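Local coordinates for phosphoacetylglucosamine mutase (Aspergillus lentulus, PDB 5O9X), which catalyses the interconversion of N-acetylglucosamine 6-phosphate and N-acetylglucosamine 1-phosphate, a step on the route to UDP-N-acetylglucosamine, at residues A[385-389]-A[421-427]; A[2-7]-A[110-114]; A[275-281]-A[292-297]. The protein carries 1 engineered substitution. One frame throughout, in Å; residues are numbered along the deposited sequence.

Interaction 1: A[385-389]-A[421-427]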
ATOM      1  N   GLY A 385       2.051  -4.378  -1.019  1.00 17.85           N
ATOM      2  CA  GLY A 385       1.921  -5.583  -0.257  1.00 19.44           C
ATOM      3  C   GLY A 385       3.184  -5.905   0.543  1.00 20.64           C
ATOM      4  O   GLY A 385       4.132  -5.117   0.594  1.00 18.54           O
ATOM      5  N   THR A 386       3.104  -7.024   1.256  1.00 19.70           N
ATOM      6  CA  THR A 386       4.124  -7.389   2.203  1.00 20.38           C
ATOM      7  C   THR A 386       3.951  -8.863   2.587  1.00 19.55           C
ATOM      8  O   THR A 386       3.189  -9.619   1.952  1.00 17.60           O
ATOM      9  CB  THR A 386       4.234  -6.401   3.422  1.00 22.00           C
ATOM     10  OG1 THR A 386       5.499  -6.643   4.033  1.00 26.74           O
ATOM     11  CG2 THR A 386       3.154  -6.589   4.413  1.00 22.41           C
ATOM     12  N   ILE A 387       4.665  -9.269   3.625  1.00 18.61           N
ATOM     13  CA  ILE A 387       4.543 -10.643   4.120  1.00 18.57           C
ATOM     14  C   ILE A 387       4.499 -10.495   5.605  1.00 21.20           C
ATOM     15  O   ILE A 387       5.323  -9.803   6.200  1.00 24.91           O
ATOM     16  CB  ILE A 387       5.719 -11.549   3.724  1.00 18.83           C
ATOM     17  CG1 ILE A 387       5.796 -11.677   2.212  1.00 18.45           C
ATOM     18  CG2 ILE A 387       5.419 -12.992   4.211  1.00 18.85           C
ATOM     19  CD1 ILE A 387       7.146 -11.416   1.656  1.00 22.36           C
ATOM     20  N   THR A 388       3.511 -11.121   6.194  1.00 23.31           N
ATOM     21  CA  THR A 388       3.362 -11.052   7.652  1.00 26.10           C
ATOM     22  C   THR A 388       3.740 -12.444   8.250  1.00 25.81           C
ATOM     23  O   THR A 388       3.473 -13.476   7.666  1.00 26.13           O
ATOM     24  CB  THR A 388       1.955 -10.540   7.998  1.00 27.83           C
ATOM     25  OG1 THR A 388       1.866 -10.449   9.396  1.00 39.52           O
ATOM     26  CG2 THR A 388       0.935 -11.497   7.558  1.00 24.28           C
ATOM     27  N   PHE A 389       4.445 -12.433   9.371  1.00 29.95           N
ATOM     28  CA  PHE A 389       4.852 -13.682  10.073  1.00 28.44           C
ATOM     29  C   PHE A 389       4.154 -13.657  11.411  1.00 28.52           C
ATOM     30  O   PHE A 389       4.273 -12.675  12.143  1.00 27.55           O
ATOM     31  CB  PHE A 389       6.354 -13.691  10.284  1.00 28.88           C
ATOM     32  CG  PHE A 389       7.130 -13.793   8.999  1.00 28.60           C
ATOM     33  CD1 PHE A 389       7.477 -15.059   8.479  1.00 30.63           C
ATOM     34  CD2 PHE A 389       7.481 -12.630   8.299  1.00 31.11           C
ATOM     35  CE1 PHE A 389       8.197 -15.166   7.288  1.00 31.11           C
ATOM     36  CE2 PHE A 389       8.170 -12.721   7.083  1.00 35.76           C
ATOM     37  CZ  PHE A 389       8.538 -13.991   6.599  1.00 28.04           C
ATOM     38  N   ILE A 421      11.487  -7.454   5.972  1.00 28.24           N
ATOM     39  CA  ILE A 421      10.135  -7.269   5.434  1.00 33.61           C
ATOM     40  C   ILE A 421       9.329  -6.401   6.338  1.00 41.75           C
ATOM     41  O   ILE A 421       9.129  -6.756   7.503  1.00 43.24           O
ATOM     42  CB  ILE A 421       9.480  -8.584   4.889  1.00 32.69           C
ATOM     43  CG1 ILE A 421      10.160  -8.873   3.589  1.00 34.42           C
ATOM     44  CG2 ILE A 421       8.020  -8.406   4.514  1.00 28.98           C
ATOM     45  CD1 ILE A 421      10.317  -7.580   2.753  1.00 36.64           C
ATOM     46  N   ASN A 422       8.903  -5.243   5.792  1.00 45.73           N
ATOM     47  CA  ASN A 422       8.189  -4.276   6.568  1.00 48.39           C
ATOM     48  C   ASN A 422       6.846  -4.895   6.954  1.00 56.22           C
ATOM     49  O   ASN A 422       5.994  -5.201   6.123  1.00 62.66           O
ATOM     50  CB  ASN A 422       8.066  -2.945   5.822  1.00 56.76           C
ATOM     51  CG  ASN A 422       7.725  -1.764   6.744  1.00 58.34           C
ATOM     52  OD1 ASN A 422       6.853  -1.892   7.642  1.00 61.93           O
ATOM     53  ND2 ASN A 422       8.404  -0.585   6.516  1.00 51.66           N
ATOM     54  N   GLN A 423       6.703  -5.129   8.240  1.00 53.40           N
ATOM     55  CA  GLN A 423       5.561  -5.825   8.761  1.00 57.02           C
ATOM     56  C   GLN A 423       4.346  -4.860   8.814  1.00 66.20           C
ATOM     57  O   GLN A 423       4.533  -3.636   9.015  1.00 74.93           O
ATOM     58  CB  GLN A 423       5.969  -6.399  10.124  1.00 60.67           C
ATOM     59  CG  GLN A 423       7.216  -7.292  10.038  1.00 58.15           C
ATOM     60  CD  GLN A 423       6.950  -8.548   9.191  1.00 57.78           C
ATOM     61  OE1 GLN A 423       6.129  -9.413   9.569  1.00 50.40           O
ATOM     62  NE2 GLN A 423       7.620  -8.645   8.036  1.00 55.84           N
ATOM     63  N   ALA A 424       3.146  -5.434   8.567  1.00 63.91           N
ATOM     64  CA  ALA A 424       1.772  -4.791   8.496  1.00 54.04           C
ATOM     65  C   ALA A 424       1.321  -4.158   7.145  1.00 53.02           C
ATOM     66  O   ALA A 424       0.745  -4.837   6.257  1.00 51.29           O
ATOM     67  CB  ALA A 424       1.472  -3.874   9.695  1.00 57.43           C
ATOM     68  N   VAL A 425       1.533  -2.860   7.004  1.00 42.55           N
ATOM     69  CA  VAL A 425       1.341  -2.207   5.729  1.00 45.92           C
ATOM     70  C   VAL A 425       2.673  -2.455   4.971  1.00 40.46           C
ATOM     71  O   VAL A 425       3.760  -2.392   5.521  1.00 49.80           O
ATOM     72  CB  VAL A 425       0.948  -0.692   5.905  1.00 41.16           C
ATOM     73  CG1 VAL A 425       0.848   0.070   4.575  1.00 44.59           C
ATOM     74  CG2 VAL A 425      -0.377  -0.590   6.647  1.00 48.48           C
ATOM     75  N   GLY A 426       2.582  -2.690   3.698  1.00 36.29           N
ATOM     76  CA  GLY A 426       3.807  -2.973   2.971  1.00 31.49           C
ATOM     77  C   GLY A 426       4.691  -1.778   2.816  1.00 35.45           C
ATOM     78  O   GLY A 426       4.272  -0.627   3.097  1.00 37.39           O
ATOM     79  N   ASP A 427       5.923  -2.033   2.395  1.00 23.72           N
ATOM     80  CA  ASP A 427       6.885  -0.956   2.131  1.00 20.25           C
ATOM     81  C   ASP A 427       7.497  -1.259   0.776  1.00 19.62           C
ATOM     82  O   ASP A 427       8.247  -2.215   0.667  1.00 20.96           O
ATOM     83  CB  ASP A 427       7.910  -0.940   3.294  1.00 18.25           C
ATOM     84  CG  ASP A 427       9.085  -0.008   3.032  1.00 19.71           C
ATOM     85  OD1 ASP A 427       9.238   0.453   1.891  1.00 19.20           O
ATOM     86  OD2 ASP A 427       9.879   0.273   3.944  1.00 22.41           O
TER
HETATM   87  O   HOH W   1       7.184  -4.639   2.998  1.00 26.87           O
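Thr386 drives its hydroxyl into the bend of 421-427, and the packing is densest there. A chi1 of -163° turns the hydroxyl trans to the residue's own nitrogen and so toward Asn422 O, to which OG1 donates at 2.6 Å, 29° out of the carbonyl plane; CG2 lies beside Ala424 O. The CG2 branch of Ile421 slides past the threonine and lies 3.1 Å from OG1. Thr386 CB meets Gly426 CA at 3.5 Å, closer than carbons usually pack, and Gly426 CA also makes a C-H...O contact of 3.2 Å with Gly385 O. Glycine suits position 426 since bare backbone can come this near, while Gly385 adopts backbone angles that call for glycine on their own. A water donates to Thr386 OG1 and accepts from Asp427 N, so the hydroxyl is linked to Asn422 directly and to Asp427 N through the water. Strand 385-389 is the edge strand of the four-stranded mixed sheet in domain III of this phosphohexomutase. The backbones of Thr386 and Thr388 bond to Tyr378 and Gly376 of strand 375-379, while Ile387 O and Phe389 N are met by Gln423. Toward this partly exposed end the fit is looser. Gln423 NE2 is held chiefly by a nearly straight bond to Ile421 O and makes only a weak one of 3.2 Å to Ile387 O; OE1 accepts a long, weak bond of 3.5 Å from Phe389 N. OE1 also lies at the edge of the Phe389 ring, 3.7 Å from CD2 and in the ring plane. Ile387 N is buried by the contact without a partner. On the far side of the bend, the Val425 side chain lies about 7 Å from the bound glucose 1,6-bisphosphate.

Interaction 2: A[2-7]-A[110-114]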
ATOM      1  N   ALA A   2     -14.096  16.801  27.805  1.00 43.80           N
ATOM      2  CA  ALA A   2     -13.042  17.804  27.412  1.00 56.61           C
ATOM      3  C   ALA A   2     -13.225  19.151  28.100  1.00 56.10           C
ATOM      4  O   ALA A   2     -14.341  19.690  28.128  1.00 52.58           O
ATOM      5  CB  ALA A   2     -12.987  18.008  25.893  1.00 47.78           C
ATOM      6  N   SER A   3     -12.103  19.696  28.593  1.00 61.27           N
ATOM      7  CA  SER A   3     -12.024  20.980  29.310  1.00 61.21           C
ATOM      8  C   SER A   3     -12.627  22.164  28.524  1.00 65.06           C
ATOM      9  O   SER A   3     -12.563  22.165  27.290  1.00 61.36           O
ATOM     10  CB  SER A   3     -10.561  21.276  29.700  1.00 68.41           C
ATOM     11  OG  SER A   3      -9.859  21.996  28.694  1.00 62.16           O
ATOM     12  N   PRO A   4     -13.207  23.173  29.238  1.00 69.72           N
ATOM     13  CA  PRO A   4     -13.782  24.359  28.568  1.00 64.23           C
ATOM     14  C   PRO A   4     -12.794  25.155  27.704  1.00 55.84           C
ATOM     15  O   PRO A   4     -13.215  25.742  26.702  1.00 58.08           O
ATOM     16  CB  PRO A   4     -14.293  25.230  29.746  1.00 66.11           C
ATOM     17  CG  PRO A   4     -13.507  24.770  30.935  1.00 65.25           C
ATOM     18  CD  PRO A   4     -13.356  23.280  30.714  1.00 71.83           C
ATOM     19  N   ALA A   5     -11.516  25.201  28.083  1.00 56.70           N
ATOM     20  CA  ALA A   5     -10.512  25.916  27.278  1.00 55.44           C
ATOM     21  C   ALA A   5     -10.230  25.181  25.961  1.00 59.40           C
ATOM     22  O   ALA A   5     -10.051  25.840  24.936  1.00 52.79           O
ATOM     23  CB  ALA A   5      -9.221  26.156  28.048  1.00 62.59           C
ATOM     24  N   VAL A   6     -10.226  23.835  26.011  1.00 53.25           N
ATOM     25  CA  VAL A   6     -10.063  22.963  24.829  1.00 53.66           C
ATOM     26  C   VAL A   6     -11.235  23.167  23.864  1.00 54.27           C
ATOM     27  O   VAL A   6     -11.014  23.508  22.706  1.00 51.80           O
ATOM     28  CB  VAL A   6      -9.843  21.468  25.228  1.00 50.68           C
ATOM     29  CG1 VAL A   6     -10.142  20.495  24.095  1.00 49.96           C
ATOM     30  CG2 VAL A   6      -8.418  21.247  25.717  1.00 49.48           C
ATOM     31  N   ARG A   7     -12.467  23.015  24.367  1.00 51.56           N
ATOM     32  CA  ARG A   7     -13.691  23.120  23.574  1.00 49.12           C
ATOM     33  C   ARG A   7     -13.778  24.509  22.907  1.00 48.37           C
ATOM     34  O   ARG A   7     -14.316  24.644  21.804  1.00 54.21           O
ATOM     35  CB  ARG A   7     -14.897  22.741  24.462  1.00 57.85           C
ATOM     36  CG  ARG A   7     -16.287  23.248  24.073  1.00 73.71           C
ATOM     37  CD  ARG A   7     -17.344  22.958  25.154  1.00 80.69           C
ATOM     38  NE  ARG A   7     -17.294  21.549  25.580  1.00 84.99           N
ATOM     39  CZ  ARG A   7     -16.818  21.102  26.750  1.00 78.67           C
ATOM     40  NH1 ARG A   7     -16.369  21.949  27.681  1.00 83.14           N
ATOM     41  NH2 ARG A   7     -16.783  19.794  26.989  1.00 56.32           N
ATOM     42  N   VAL A 110     -19.684  17.607  18.301  1.00 38.55           N
ATOM     43  CA  VAL A 110     -19.390  16.285  17.770  1.00 34.49           C
ATOM     44  C   VAL A 110     -18.207  15.675  18.505  1.00 30.34           C
ATOM     45  O   VAL A 110     -18.259  14.514  18.888  1.00 35.12           O
ATOM     46  CB  VAL A 110     -19.244  16.322  16.237  1.00 37.81           C
ATOM     47  CG1 VAL A 110     -18.810  14.972  15.692  1.00 34.86           C
ATOM     48  CG2 VAL A 110     -20.586  16.728  15.620  1.00 36.66           C
ATOM     49  N   TYR A 111     -17.160  16.475  18.758  1.00 35.09           N
ATOM     50  CA  TYR A 111     -15.984  16.024  19.537  1.00 32.54           C
ATOM     51  C   TYR A 111     -16.396  15.456  20.917  1.00 34.25           C
ATOM     52  O   TYR A 111     -16.022  14.325  21.272  1.00 32.98           O
ATOM     53  CB  TYR A 111     -15.011  17.183  19.710  1.00 30.32           C
ATOM     54  CG  TYR A 111     -13.617  16.863  20.246  1.00 34.00           C
ATOM     55  CD1 TYR A 111     -13.202  17.329  21.531  1.00 35.23           C
ATOM     56  CD2 TYR A 111     -12.661  16.176  19.452  1.00 31.03           C
ATOM     57  CE1 TYR A 111     -11.904  17.088  22.006  1.00 37.09           C
ATOM     58  CE2 TYR A 111     -11.368  15.949  19.931  1.00 31.81           C
ATOM     59  CZ  TYR A 111     -10.993  16.383  21.196  1.00 34.55           C
ATOM     60  OH  TYR A 111      -9.722  16.145  21.648  1.00 34.95           O
ATOM     61  N   ASP A 112     -17.159  16.230  21.699  1.00 37.02           N
ATOM     62  CA  ASP A 112     -17.659  15.740  23.017  1.00 39.28           C
ATOM     63  C   ASP A 112     -18.581  14.532  22.909  1.00 37.12           C
ATOM     64  O   ASP A 112     -18.488  13.585  23.718  1.00 41.77           O
ATOM     65  CB  ASP A 112     -18.331  16.861  23.823  1.00 46.27           C
ATOM     66  CG  ASP A 112     -17.317  17.796  24.457  1.00 56.51           C
ATOM     67  OD1 ASP A 112     -16.346  17.280  25.098  1.00 56.82           O
ATOM     68  OD2 ASP A 112     -17.496  19.038  24.303  1.00 51.29           O
ATOM     69  N   GLU A 113     -19.424  14.529  21.870  1.00 33.70           N
ATOM     70  CA  GLU A 113     -20.310  13.411  21.611  1.00 34.18           C
ATOM     71  C   GLU A 113     -19.430  12.163  21.448  1.00 35.72           C
ATOM     72  O   GLU A 113     -19.696  11.100  22.048  1.00 37.08           O
ATOM     73  CB  GLU A 113     -21.094  13.744  20.358  1.00 41.69           C
ATOM     74  CG  GLU A 113     -22.270  12.880  19.990  1.00 51.29           C
ATOM     75  CD  GLU A 113     -22.801  13.220  18.592  1.00 65.25           C
ATOM     76  OE1 GLU A 113     -22.990  14.432  18.250  1.00 67.57           O
ATOM     77  OE2 GLU A 113     -23.018  12.260  17.827  1.00 62.93           O
ATOM     78  N   LEU A 114     -18.309  12.323  20.722  1.00 32.22           N
ATOM     79  CA  LEU A 114     -17.379  11.215  20.524  1.00 30.11           C
ATOM     80  C   LEU A 114     -16.668  10.777  21.763  1.00 27.57           C
ATOM     81  O   LEU A 114     -16.465   9.548  21.947  1.00 35.05           O
ATOM     82  CB  LEU A 114     -16.387  11.472  19.368  1.00 27.40           C
ATOM     83  CG  LEU A 114     -16.981  11.278  17.985  1.00 28.55           C
ATOM     84  CD1 LEU A 114     -16.021  11.768  16.873  1.00 31.62           C
ATOM     85  CD2 LEU A 114     -17.397   9.836  17.739  1.00 29.58           C
TER
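The capped start of the N-terminal helix 4-14 docks on helix 107-118 of domain I through Ala2, Val6 and Arg7, which meet Tyr111 and Asp112 at the protein surface. Ser3 is the N-cap: its OG accepts from Val6 N at 3.3 Å, meeting one of the amides left without a helical acceptor in the first turn, and Pro4, which has no N-H to satisfy, sits comfortably just after it. One turn into the helix, Arg7 reaches across to Asp112. Its chain runs out extended and then bends at chi3 (-50°), bringing the NE side of the guanidinium to the acid. NE and NH2 both donate to the same oxygen, Asp112 OD2, at 2.8 and 2.9 Å. That oxygen lies close to the guanidinium plane, yet both nitrogens approach from one face of the carboxylate, whose plane is turned 34° from that of the guanidinium; the grip is therefore side-on and forked rather than a flat, two-oxygen pair. OD1 also touches the Ala2 methyl, CB at 3.5 Å. The same methyl touches the edge of the Tyr111 ring, 4.1 Å from CE1, and Val6 CG1 approaches that carbon obliquely at 4.4 Å. The short alanine side chain can touch both the acid and the ring edge, while the buried tyrosine carries the contact inward to Leu48 and Leu52 of helix 40-56. With two donors on one oxygen, the pairing would be expected to keep Asp112 ionised, though solvent probably screens part of the attraction; the Ala2, Val6 and Tyr111 contacts lie alongside it.

Interaction 3: A[275-281]-A[292-297]. Unlike the reference sequence in segment 275-281: Ile276 (reference Val).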
ATOM      1  N   SER A 275      17.454  -0.224 -21.793  1.00 25.49           N
ATOM      2  CA  SER A 275      17.803  -1.103 -22.913  1.00 30.54           C
ATOM      3  C   SER A 275      17.064  -2.408 -22.804  1.00 26.88           C
ATOM      4  O   SER A 275      16.568  -2.776 -21.723  1.00 25.42           O
ATOM      5  CB  SER A 275      19.352  -1.359 -22.913  1.00 31.07           C
ATOM      6  OG  SER A 275      20.058  -0.112 -22.992  1.00 34.07           O
ATOM      7  N   ILE A 276      17.034  -3.144 -23.915  1.00 26.35           N
ATOM      8  CA  ILE A 276      16.623  -4.537 -23.944  1.00 29.05           C
ATOM      9  C   ILE A 276      17.298  -5.284 -22.811  1.00 26.97           C
ATOM     10  O   ILE A 276      18.480  -5.033 -22.558  1.00 26.11           O
ATOM     11  CB  ILE A 276      16.968  -5.151 -25.337  1.00 34.30           C
ATOM     12  CG1 ILE A 276      15.875  -4.777 -26.368  1.00 40.00           C
ATOM     13  CG2 ILE A 276      17.128  -6.634 -25.260  1.00 34.63           C
ATOM     14  CD1 ILE A 276      16.392  -4.497 -27.792  1.00 43.67           C
ATOM     15  N   LEU A 277      16.500  -6.101 -22.084  1.00 23.91           N
ATOM     16  CA  LEU A 277      16.906  -6.905 -20.926  1.00 23.35           C
ATOM     17  C   LEU A 277      17.314  -6.119 -19.634  1.00 22.34           C
ATOM     18  O   LEU A 277      17.642  -6.762 -18.642  1.00 24.04           O
ATOM     19  CB  LEU A 277      18.046  -7.922 -21.291  1.00 26.58           C
ATOM     20  CG  LEU A 277      17.822  -8.966 -22.431  1.00 30.31           C
ATOM     21  CD1 LEU A 277      19.032  -9.914 -22.559  1.00 30.37           C
ATOM     22  CD2 LEU A 277      16.533  -9.738 -22.205  1.00 26.00           C
ATOM     23  N   ASP A 278      17.306  -4.771 -19.623  1.00 19.77           N
ATOM     24  CA  ASP A 278      17.540  -4.071 -18.361  1.00 18.97           C
ATOM     25  C   ASP A 278      16.386  -4.422 -17.358  1.00 17.04           C
ATOM     26  O   ASP A 278      15.197  -4.282 -17.721  1.00 18.93           O
ATOM     27  CB  ASP A 278      17.571  -2.559 -18.548  1.00 22.20           C
ATOM     28  CG  ASP A 278      18.926  -2.067 -19.100  1.00 26.37           C
ATOM     29  OD1 ASP A 278      19.913  -2.859 -19.088  1.00 24.92           O
ATOM     30  OD2 ASP A 278      18.969  -0.887 -19.506  1.00 27.84           O
ATOM     31  N   ARG A 279      16.735  -4.800 -16.121  1.00 17.10           N
ATOM     32  CA  ARG A 279      15.675  -5.072 -15.112  1.00 16.19           C
ATOM     33  C   ARG A 279      15.215  -3.697 -14.586  1.00 16.16           C
ATOM     34  O   ARG A 279      16.075  -2.911 -14.151  1.00 17.21           O
ATOM     35  CB  ARG A 279      16.279  -5.861 -13.963  1.00 15.11           C
ATOM     36  CG  ARG A 279      15.308  -6.279 -12.819  1.00 16.43           C
ATOM     37  CD  ARG A 279      15.973  -7.319 -11.953  1.00 17.88           C
ATOM     38  NE  ARG A 279      17.089  -6.809 -11.068  1.00 17.39           N
ATOM     39  CZ  ARG A 279      18.414  -6.933 -11.309  1.00 17.61           C
ATOM     40  NH1 ARG A 279      18.847  -7.470 -12.450  1.00 17.48           N
ATOM     41  NH2 ARG A 279      19.295  -6.455 -10.435  1.00 15.53           N
ATOM     42  N   CYS A 280      13.894  -3.417 -14.643  1.00 17.12           N
ATOM     43  CA  CYS A 280      13.361  -2.124 -14.166  1.00 15.73           C
ATOM     44  C   CYS A 280      12.287  -2.321 -13.100  1.00 15.91           C
ATOM     45  O   CYS A 280      11.652  -3.382 -13.024  1.00 15.52           O
ATOM     46  CB  CYS A 280      12.707  -1.396 -15.336  1.00 15.62           C
ATOM     47  SG  CYS A 280      13.892  -1.039 -16.697  1.00 19.11           S
ATOM     48  N   ALA A 281      11.994  -1.243 -12.377  1.00 15.13           N
ATOM     49  CA  ALA A 281      10.832  -1.231 -11.469  1.00 13.61           C
ATOM     50  C   ALA A 281      10.306   0.183 -11.366  1.00 13.81           C
ATOM     51  O   ALA A 281      11.009   1.154 -11.698  1.00 15.40           O
ATOM     52  CB  ALA A 281      11.236  -1.757 -10.108  1.00 12.29           C
ATOM     53  N   TYR A 292       7.658  -4.420 -11.244  1.00 15.03           N
ATOM     54  CA  TYR A 292       8.863  -4.660 -12.022  1.00 15.07           C
ATOM     55  C   TYR A 292       8.457  -4.858 -13.454  1.00 14.96           C
ATOM     56  O   TYR A 292       7.304  -5.225 -13.719  1.00 15.52           O
ATOM     57  CB  TYR A 292       9.496  -6.031 -11.504  1.00 14.38           C
ATOM     58  CG  TYR A 292      10.632  -5.791 -10.478  1.00 14.94           C
ATOM     59  CD1 TYR A 292      10.312  -5.458  -9.121  1.00 14.00           C
ATOM     60  CD2 TYR A 292      11.979  -5.864 -10.881  1.00 14.23           C
ATOM     61  CE1 TYR A 292      11.327  -5.214  -8.163  1.00 13.98           C
ATOM     62  CE2 TYR A 292      13.040  -5.679  -9.932  1.00 13.92           C
ATOM     63  CZ  TYR A 292      12.692  -5.333  -8.582  1.00 14.76           C
ATOM     64  OH  TYR A 292      13.671  -5.188  -7.607  1.00 15.33           O
ATOM     65  N   TYR A 293       9.415  -4.716 -14.389  1.00 15.89           N
ATOM     66  CA  TYR A 293       9.127  -4.913 -15.799  1.00 15.14           C
ATOM     67  C   TYR A 293      10.457  -4.856 -16.532  1.00 15.76           C
ATOM     68  O   TYR A 293      11.490  -4.446 -15.974  1.00 16.05           O
ATOM     69  CB  TYR A 293       8.167  -3.822 -16.381  1.00 14.12           C
ATOM     70  CG  TYR A 293       8.578  -2.407 -16.020  1.00 15.34           C
ATOM     71  CD1 TYR A 293       9.381  -1.584 -16.930  1.00 15.46           C
ATOM     72  CD2 TYR A 293       8.161  -1.863 -14.783  1.00 15.15           C
ATOM     73  CE1 TYR A 293       9.722  -0.273 -16.559  1.00 16.33           C
ATOM     74  CE2 TYR A 293       8.488  -0.554 -14.431  1.00 15.69           C
ATOM     75  CZ  TYR A 293       9.294   0.226 -15.311  1.00 18.06           C
ATOM     76  OH  TYR A 293       9.579   1.532 -14.925  1.00 16.83           O
ATOM     77  N   PHE A 294      10.453  -5.376 -17.756  1.00 16.61           N
ATOM     78  CA  PHE A 294      11.637  -5.310 -18.606  1.00 16.55           C
ATOM     79  C   PHE A 294      11.220  -5.439 -20.039  1.00 18.72           C
ATOM     80  O   PHE A 294      10.087  -5.913 -20.314  1.00 18.62           O
ATOM     81  CB  PHE A 294      12.649  -6.469 -18.242  1.00 17.42           C
ATOM     82  CG  PHE A 294      12.178  -7.851 -18.561  1.00 19.06           C
ATOM     83  CD1 PHE A 294      12.867  -8.654 -19.521  1.00 19.49           C
ATOM     84  CD2 PHE A 294      11.104  -8.440 -17.852  1.00 17.91           C
ATOM     85  CE1 PHE A 294      12.465  -9.963 -19.744  1.00 20.58           C
ATOM     86  CE2 PHE A 294      10.703  -9.731 -18.110  1.00 18.11           C
ATOM     87  CZ  PHE A 294      11.357 -10.514 -19.059  1.00 20.14           C
ATOM     88  N   LEU A 295      12.156  -5.086 -20.937  1.00 17.62           N
ATOM     89  CA  LEU A 295      11.992  -5.368 -22.372  1.00 19.53           C
ATOM     90  C   LEU A 295      12.683  -6.707 -22.649  1.00 20.61           C
ATOM     91  O   LEU A 295      13.861  -6.852 -22.303  1.00 22.13           O
ATOM     92  CB  LEU A 295      12.654  -4.291 -23.181  1.00 18.42           C
ATOM     93  CG  LEU A 295      11.952  -2.945 -23.024  1.00 20.32           C
ATOM     94  CD1 LEU A 295      12.868  -1.802 -23.479  1.00 23.92           C
ATOM     95  CD2 LEU A 295      10.591  -2.884 -23.721  1.00 23.16           C
ATOM     96  N   ASP A 296      11.950  -7.682 -23.170  1.00 19.91           N
ATOM     97  CA  ASP A 296      12.539  -9.018 -23.403  1.00 22.02           C
ATOM     98  C   ASP A 296      13.484  -8.993 -24.645  1.00 23.33           C
ATOM     99  O   ASP A 296      13.629  -7.968 -25.283  1.00 22.74           O
ATOM    100  CB  ASP A 296      11.466 -10.160 -23.432  1.00 23.86           C
ATOM    101  CG  ASP A 296      10.568 -10.159 -24.683  1.00 25.68           C
ATOM    102  OD1 ASP A 296      10.880  -9.495 -25.691  1.00 27.67           O
ATOM    103  OD2 ASP A 296       9.509 -10.857 -24.651  1.00 25.77           O
ATOM    104  N   GLU A 297      14.121 -10.131 -24.930  1.00 28.97           N
ATOM    105  CA  GLU A 297      15.030 -10.268 -26.090  1.00 32.79           C
ATOM    106  C   GLU A 297      14.392  -9.805 -27.411  1.00 34.65           C
ATOM    107  O   GLU A 297      15.089  -9.192 -28.204  1.00 33.59           O
ATOM    108  CB  GLU A 297      15.628 -11.699 -26.173  1.00 39.01           C
ATOM    109  CG  GLU A 297      14.604 -12.852 -26.174  1.00 47.41           C
ATOM    110  CD  GLU A 297      15.256 -14.221 -26.399  1.00 62.62           C
ATOM    111  OE1 GLU A 297      16.382 -14.252 -26.962  1.00 66.64           O
ATOM    112  OE2 GLU A 297      14.658 -15.266 -26.016  1.00 59.14           O
TER
HETATM  113  O   HOH W   2      14.289  -3.280 -20.188  1.00 17.26           O
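Cys280 and Tyr293 form an antiparallel hydrogen-bonded pair, each N donating to the other's O at 2.9 Å, and Ala281 faces Tyr292 in the non-hydrogen-bonded pair that follows; the two short strands run 141° apart in direction. Before the strand, a type II turn from Ser275 to Asp278 extends the pairing: Leu277 N donates to Leu295 O at 2.8 Å, while a water bridges the two segments there, donating to Ser275 O and Asp278 O and accepting from Leu295 N. Asp278 OD2 braces the turn by accepting from Ser275 N. Both tyrosines lay a ring face against the partner strand. Tyr293, with chi1 of 48° placing the ring between its backbone N and carbonyl carbon, takes Cys280 CB over its face toward the rim, CB to ring centroid 3.8 Å, and SG lies obliquely farther out. Tyr292 has the Ala281 methyl almost centred over one face, CB to centroid 3.9 Å, a fit suited to a small side chain. Arg279 runs alongside that ring, its CG at the edge 3.7 Å from Tyr292 CE2, the guanidinium only 13° from coplanar. Both side chains end at Glu436 of helix 428-442, which takes a salt bridge from Arg279 and a hydrogen bond with Tyr292 OH. Glu436, together with Lys209 O and Gly210 O, which accept from the guanidinium, probably fixes its orientation beside the ring and stabilises its positive charge.

In the fold
From the N terminus, interaction 2 comes first and closes a long loop: 102 residues, with both helices and strands, separate 2-7 from 110-114. Interaction 3 follows with a short closure, the hairpin of strands 279-283 and 290-295 in the second sheet. Interaction 1 then joins 385-389 to 421-427 across a mainly helical excursion, at the edge of the third sheet. The three are in series, neither nested nor crossing. Interactions 2 and 3 lie on opposite sides of the chain's centre, their own centres about 57 Å apart, whereas interaction 1 is central. Helix 428-442 links the last two, beginning right after 421-427 and packing against Arg279 and Tyr292 of the hairpin.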